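Local coordinates for protein histidine--tRNA ligase (Staphylococcus aureus, PDB 1QE0) that joins L-histidine to tRNA(His) at the expense of ATP, forming histidyl-tRNA with release of AMP and diphosphate, and works as a homodimer, at residues His158-Ile163 with Gly278-Leu283; Gln152-Lys157 with Glu311-Ala316. All coordinates share one frame; numbering follows the deposited sequence.

Contact 1 of 2, residues His158-Ile163 with Gly278-Leu283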
loop_
_atom_site.group_PDB
_atom_site.type_symbol
_atom_site.label_atom_id
_atom_site.label_comp_id
_atom_site.label_asym_id
_atom_site.label_seq_id
_atom_site.Cartn_x
_atom_site.Cartn_y
_atom_site.Cartn_z
ATOM N N HIS A 158 7.274 -20.369 -13.176
ATOM C CA HIS A 158 6.492 -21.393 -13.870
ATOM C C HIS A 158 5.072 -20.915 -14.118
ATOM O O HIS A 158 4.081 -21.591 -13.817
ATOM C CB HIS A 158 6.609 -22.759 -13.159
ATOM C CG HIS A 158 7.976 -23.379 -13.291
ATOM N ND1 HIS A 158 8.945 -22.887 -14.148
ATOM C CD2 HIS A 158 8.528 -24.472 -12.707
ATOM C CE1 HIS A 158 10.025 -23.647 -14.089
ATOM N NE2 HIS A 158 9.792 -24.616 -13.223
ATOM N N LEU A 159 5.021 -19.697 -14.659
ATOM C CA LEU A 159 3.781 -18.991 -14.987
ATOM C C LEU A 159 3.199 -19.517 -16.283
ATOM O O LEU A 159 3.920 -20.040 -17.128
ATOM C CB LEU A 159 4.036 -17.481 -15.113
ATOM C CG LEU A 159 4.018 -16.648 -13.839
ATOM C CD1 LEU A 159 3.725 -17.544 -12.654
ATOM C CD2 LEU A 159 5.337 -15.919 -13.700
ATOM N N LYS A 160 1.909 -19.300 -16.466
ATOM C CA LYS A 160 1.222 -19.785 -17.644
ATOM C C LYS A 160 -0.053 -18.971 -17.819
ATOM O O LYS A 160 -0.996 -19.083 -17.029
ATOM C CB LYS A 160 0.996 -21.289 -17.434
ATOM C CG LYS A 160 -0.305 -21.927 -17.827
ATOM C CD LYS A 160 -0.435 -23.177 -16.958
ATOM C CE LYS A 160 -0.282 -24.501 -17.703
ATOM N NZ LYS A 160 1.095 -24.847 -18.164
ATOM N N LEU A 161 0.009 -18.050 -18.781
ATOM C CA LEU A 161 -1.092 -17.137 -19.105
ATOM C C LEU A 161 -2.104 -17.854 -19.987
ATOM O O LEU A 161 -1.761 -18.411 -21.007
ATOM C CB LEU A 161 -0.542 -15.862 -19.784
ATOM C CG LEU A 161 -1.362 -14.672 -20.316
ATOM C CD1 LEU A 161 -2.832 -14.910 -20.174
ATOM C CD2 LEU A 161 -0.985 -13.401 -19.604
ATOM N N VAL A 162 -3.356 -17.809 -19.576
ATOM C CA VAL A 162 -4.441 -18.450 -20.266
ATOM C C VAL A 162 -5.487 -17.394 -20.598
ATOM O O VAL A 162 -5.968 -16.689 -19.711
ATOM C CB VAL A 162 -5.040 -19.507 -19.358
ATOM C CG1 VAL A 162 -6.177 -20.200 -20.027
ATOM C CG2 VAL A 162 -3.968 -20.489 -18.941
ATOM N N ILE A 163 -5.836 -17.290 -21.882
ATOM C CA ILE A 163 -6.808 -16.305 -22.373
ATOM C C ILE A 163 -7.944 -16.949 -23.165
ATOM O O ILE A 163 -7.868 -18.104 -23.542
ATOM C CB ILE A 163 -6.137 -15.281 -23.290
ATOM C CG1 ILE A 163 -5.649 -15.964 -24.545
ATOM C CG2 ILE A 163 -4.933 -14.643 -22.611
ATOM C CD1 ILE A 163 -5.010 -15.004 -25.513
ATOM N N GLY A 278 -3.542 -29.870 -6.027
ATOM C CA GLY A 278 -3.813 -30.153 -7.422
ATOM C C GLY A 278 -2.688 -29.650 -8.298
ATOM O O GLY A 278 -2.818 -29.596 -9.506
ATOM N N ALA A 279 -1.587 -29.259 -7.677
ATOM C CA ALA A 279 -0.407 -28.773 -8.387
ATOM C C ALA A 279 -0.521 -27.427 -9.113
ATOM O O ALA A 279 0.507 -26.813 -9.434
ATOM C CB ALA A 279 0.116 -29.838 -9.354
ATOM N N ILE A 280 -1.733 -26.963 -9.400
ATOM C CA ILE A 280 -1.841 -25.705 -10.111
ATOM C C ILE A 280 -2.624 -24.709 -9.307
ATOM O O ILE A 280 -3.483 -25.092 -8.490
ATOM C CB ILE A 280 -2.463 -25.898 -11.519
ATOM C CG1 ILE A 280 -2.205 -24.678 -12.384
ATOM C CG2 ILE A 280 -3.946 -26.149 -11.441
ATOM C CD1 ILE A 280 -2.363 -24.965 -13.853
ATOM N N THR A 281 -2.275 -23.437 -9.494
ATOM C CA THR A 281 -2.947 -22.333 -8.814
ATOM C C THR A 281 -3.078 -21.156 -9.750
ATOM O O THR A 281 -2.231 -20.915 -10.618
ATOM C CB THR A 281 -2.201 -21.856 -7.503
ATOM O OG1 THR A 281 -2.254 -22.885 -6.520
ATOM C CG2 THR A 281 -2.876 -20.632 -6.888
ATOM N N THR A 282 -4.176 -20.446 -9.575
ATOM C CA THR A 282 -4.444 -19.266 -10.348
ATOM C C THR A 282 -3.876 -18.159 -9.495
ATOM O O THR A 282 -4.259 -17.992 -8.340
ATOM C CB THR A 282 -5.917 -19.039 -10.452
ATOM O OG1 THR A 282 -6.544 -20.278 -10.776
ATOM C CG2 THR A 282 -6.212 -18.023 -11.512
ATOM N N LEU A 283 -2.904 -17.454 -10.040
ATOM C CA LEU A 283 -2.285 -16.361 -9.329
ATOM C C LEU A 283 -3.124 -15.058 -9.464
ATOM O O LEU A 283 -3.389 -14.351 -8.475
ATOM C CB LEU A 283 -0.882 -16.174 -9.911
ATOM C CG LEU A 283 0.321 -16.579 -9.076
ATOM C CD1 LEU A 283 -0.032 -17.705 -8.170
ATOM C CD2 LEU A 283 1.454 -16.951 -9.983
#
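L159 meets L283 and K160 meets I280 across two strands of the largely antiparallel sheet of the class II aminoacyl-tRNA synthetase catalytic domain. Strands 159-165 and 280-290 are not partners in that sheet. Each pairs antiparallel with strand 265-272, which lies between them. Their backbones therefore stay well apart, with the L159 CA 8.7 Å from the L283 CA; no hydrogen bond joins the two segments, and side chains make the whole contact, burying about 110 Å² in all.

The apolar part belongs to the two leucines. The CD1 methyl of L159 comes within 3.6 Å of the CD2 methyl of L283; one branch of each leucine makes this contact, and the side chains cross at about a right angle. With chi1 at -85°, CG of L159 lies beside the backbone N and anti to the carbonyl carbon, which brings the end of the side chain towards L283. Branched hydrocarbon suits both places: M271 of the intervening strand and Y151 of helix 137-153 touch each leucine as well, making this the helix-covered side of the sheet.

The second pair combines aliphatic packing with a charge. K160 follows L159 in an extended strand and points to the other face, where it meets the exposed side chain of I280. A lysine fits here because its methylenes can pack while its ammonium group reaches a polar partner: bends at chi3 and chi4 accompany NZ to a salt bridge with D272, itself on strand 265-272. I280, extended with CG1 anti to its backbone N, crosses the lysine chain nearly perpendicularly and places CD1 4.1 Å from K160 CD.

Contact 2 of 2, residues Gln152-Lys157 with Glu311-Ala316; sequences QSFGLK and ERLLLA
F154 is the first residue of 152-157 to touch 311-316, and it does so through CE2 of its ring, which lies 3.8 Å from CD2 of L313; the methyl approaches obliquely, and the two side chains cross at about a right angle. A chi1 of -72° sets CG of F154 beside the backbone N, and the ring reaches L313 from there; a large flat apolar group is well suited to this buried place. G155 then turns the chain out of helix 137-153 in a Schellman motif, with its N bonded to Q152 O at 3.0 Å; the positive phi of 97° comes easily to glycine, which has no CB to strike the preceding carbonyl. L156 follows and points back at the second helix. Its CD2 packs 3.6 Å from CD1 of L313. Its CD1 lies 3.9 Å from A316 O, an approach to the helix backbone that the small alanine side chain allows. The K157 backbone N bonds to E320 OE1. Q25 of helix 13-33 and L317 of helix 310-319 border F154, Y151 of helix 137-153 touches both L156 and L313, and strand 159-165 begins just beyond the turn.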
loop_
_atom_site.group_PDB
_atom_site.type_symbol
_atom_site.label_atom_id
_atom_site.label_comp_id
_atom_site.label_asym_id
_atom_site.label_seq_id
_atom_site.Cartn_x
_atom_site.Cartn_y
_atom_site.Cartn_z
ATOM N N GLN A 152 6.599 -11.619 -13.117
ATOM C CA GLN A 152 7.967 -11.886 -13.525
ATOM C C GLN A 152 8.932 -10.956 -12.819
ATOM O O GLN A 152 10.077 -11.302 -12.612
ATOM C CB GLN A 152 8.138 -11.742 -15.029
ATOM C CG GLN A 152 7.342 -12.748 -15.864
ATOM C CD GLN A 152 7.781 -12.747 -17.313
ATOM O OE1 GLN A 152 7.891 -11.685 -17.937
ATOM N NE2 GLN A 152 8.057 -13.928 -17.855
ATOM N N SER A 153 8.474 -9.798 -12.378
ATOM C CA SER A 153 9.391 -8.882 -11.737
ATOM C C SER A 153 9.880 -9.441 -10.404
ATOM O O SER A 153 10.907 -9.017 -9.871
ATOM C CB SER A 153 8.768 -7.474 -11.587
ATOM O OG SER A 153 7.667 -7.404 -10.689
ATOM N N PHE A 154 9.136 -10.394 -9.863
ATOM C CA PHE A 154 9.506 -10.958 -8.584
ATOM C C PHE A 154 10.337 -12.208 -8.733
ATOM O O PHE A 154 10.758 -12.784 -7.740
ATOM C CB PHE A 154 8.255 -11.245 -7.754
ATOM C CG PHE A 154 7.590 -10.012 -7.228
ATOM C CD1 PHE A 154 8.191 -9.272 -6.200
ATOM C CD2 PHE A 154 6.383 -9.579 -7.756
ATOM C CE1 PHE A 154 7.604 -8.130 -5.701
ATOM C CE2 PHE A 154 5.770 -8.429 -7.265
ATOM C CZ PHE A 154 6.384 -7.697 -6.232
ATOM N N GLY A 155 10.518 -12.660 -9.965
ATOM C CA GLY A 155 11.313 -13.848 -10.217
ATOM C C GLY A 155 10.543 -15.146 -10.369
ATOM O O GLY A 155 11.149 -16.210 -10.528
ATOM N N LEU A 156 9.219 -15.092 -10.260
ATOM C CA LEU A 156 8.408 -16.293 -10.409
ATOM C C LEU A 156 8.703 -16.796 -11.783
ATOM O O LEU A 156 8.965 -16.011 -12.688
ATOM C CB LEU A 156 6.940 -15.981 -10.288
ATOM C CG LEU A 156 6.300 -16.142 -8.915
ATOM C CD1 LEU A 156 7.287 -16.712 -7.933
ATOM C CD2 LEU A 156 5.719 -14.815 -8.448
ATOM N N LYS A 157 8.619 -18.101 -11.968
ATOM C CA LYS A 157 8.967 -18.626 -13.258
ATOM C C LYS A 157 8.125 -19.671 -13.904
ATOM O O LYS A 157 8.290 -19.901 -15.095
ATOM C CB LYS A 157 10.401 -19.127 -13.224
ATOM C CG LYS A 157 11.376 -18.318 -14.054
ATOM C CD LYS A 157 12.769 -18.600 -13.544
ATOM C CE LYS A 157 12.985 -17.947 -12.184
ATOM N NZ LYS A 157 13.618 -16.652 -12.419
ATOM N N GLU A 311 -1.444 -12.143 -0.696
ATOM C CA GLU A 311 -1.156 -13.334 0.063
ATOM C C GLU A 311 -0.689 -14.452 -0.836
ATOM O O GLU A 311 0.391 -15.001 -0.622
ATOM C CB GLU A 311 -2.337 -13.729 0.902
ATOM C CG GLU A 311 -2.469 -12.788 2.082
ATOM C CD GLU A 311 -3.794 -12.080 2.131
ATOM O OE1 GLU A 311 -4.280 -11.834 3.251
ATOM O OE2 GLU A 311 -4.351 -11.783 1.062
ATOM N N ARG A 312 -1.440 -14.708 -1.904
ATOM C CA ARG A 312 -1.083 -15.748 -2.856
ATOM C C ARG A 312 0.276 -15.476 -3.508
ATOM O O ARG A 312 1.085 -16.400 -3.652
ATOM C CB ARG A 312 -2.137 -15.884 -3.939
ATOM C CG ARG A 312 -3.435 -16.431 -3.468
ATOM C CD ARG A 312 -4.275 -16.837 -4.649
ATOM N NE ARG A 312 -5.478 -17.549 -4.231
ATOM C CZ ARG A 312 -5.946 -18.638 -4.838
ATOM N NH1 ARG A 312 -5.310 -19.129 -5.894
ATOM N NH2 ARG A 312 -7.020 -19.268 -4.359
ATOM N N LEU A 313 0.531 -14.229 -3.916
ATOM C CA LEU A 313 1.805 -13.879 -4.543
ATOM C C LEU A 313 2.926 -14.262 -3.593
ATOM O O LEU A 313 3.886 -14.943 -3.983
ATOM C CB LEU A 313 1.844 -12.392 -4.857
ATOM C CG LEU A 313 3.160 -11.769 -5.284
ATOM C CD1 LEU A 313 3.769 -12.533 -6.418
ATOM C CD2 LEU A 313 2.930 -10.330 -5.685
ATOM N N LEU A 314 2.746 -13.885 -2.325
ATOM C CA LEU A 314 3.694 -14.197 -1.258
ATOM C C LEU A 314 3.948 -15.718 -1.209
ATOM O O LEU A 314 5.090 -16.171 -1.275
ATOM C CB LEU A 314 3.140 -13.710 0.085
ATOM C CG LEU A 314 3.856 -12.547 0.799
ATOM C CD1 LEU A 314 5.207 -12.291 0.196
ATOM C CD2 LEU A 314 3.041 -11.283 0.768
ATOM N N LEU A 315 2.876 -16.501 -1.189
ATOM C CA LEU A 315 2.973 -17.963 -1.130
ATOM C C LEU A 315 3.643 -18.563 -2.371
ATOM O O LEU A 315 4.327 -19.584 -2.280
ATOM C CB LEU A 315 1.575 -18.551 -0.968
ATOM C CG LEU A 315 1.372 -19.878 -0.246
ATOM C CD1 LEU A 315 0.574 -20.777 -1.167
ATOM C CD2 LEU A 315 2.696 -20.523 0.171
ATOM N N ALA A 316 3.438 -17.926 -3.524
ATOM C CA ALA A 316 4.020 -18.369 -4.786
ATOM C C ALA A 316 5.512 -18.262 -4.656
ATOM O O ALA A 316 6.233 -19.184 -5.045
ATOM C CB ALA A 316 3.550 -17.489 -5.924
#

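Overall arrangement
The two contacts are neighbours, their centres about 12 Å apart. The chain leaves helix 137-153 through the turn of contact 2 and soon enters strand 159-165 of contact 1, while strand 280-290 leads by way of strand 302-309 to helix 310-319. Y151 joins the apolar parts, touching L159 and L283 of contact 1 and L156 and L313 of contact 2; L283 CD1 also lies 4.2 Å from A316 CB. R312 NH1 lies 2.9 Å from T282 O. The enzyme is in its apo form; contact 1 belongs to the sheet on which class II synthetases build their active site, and contact 2 packs the turn after helix 137-153 against helix 310-319 beside it.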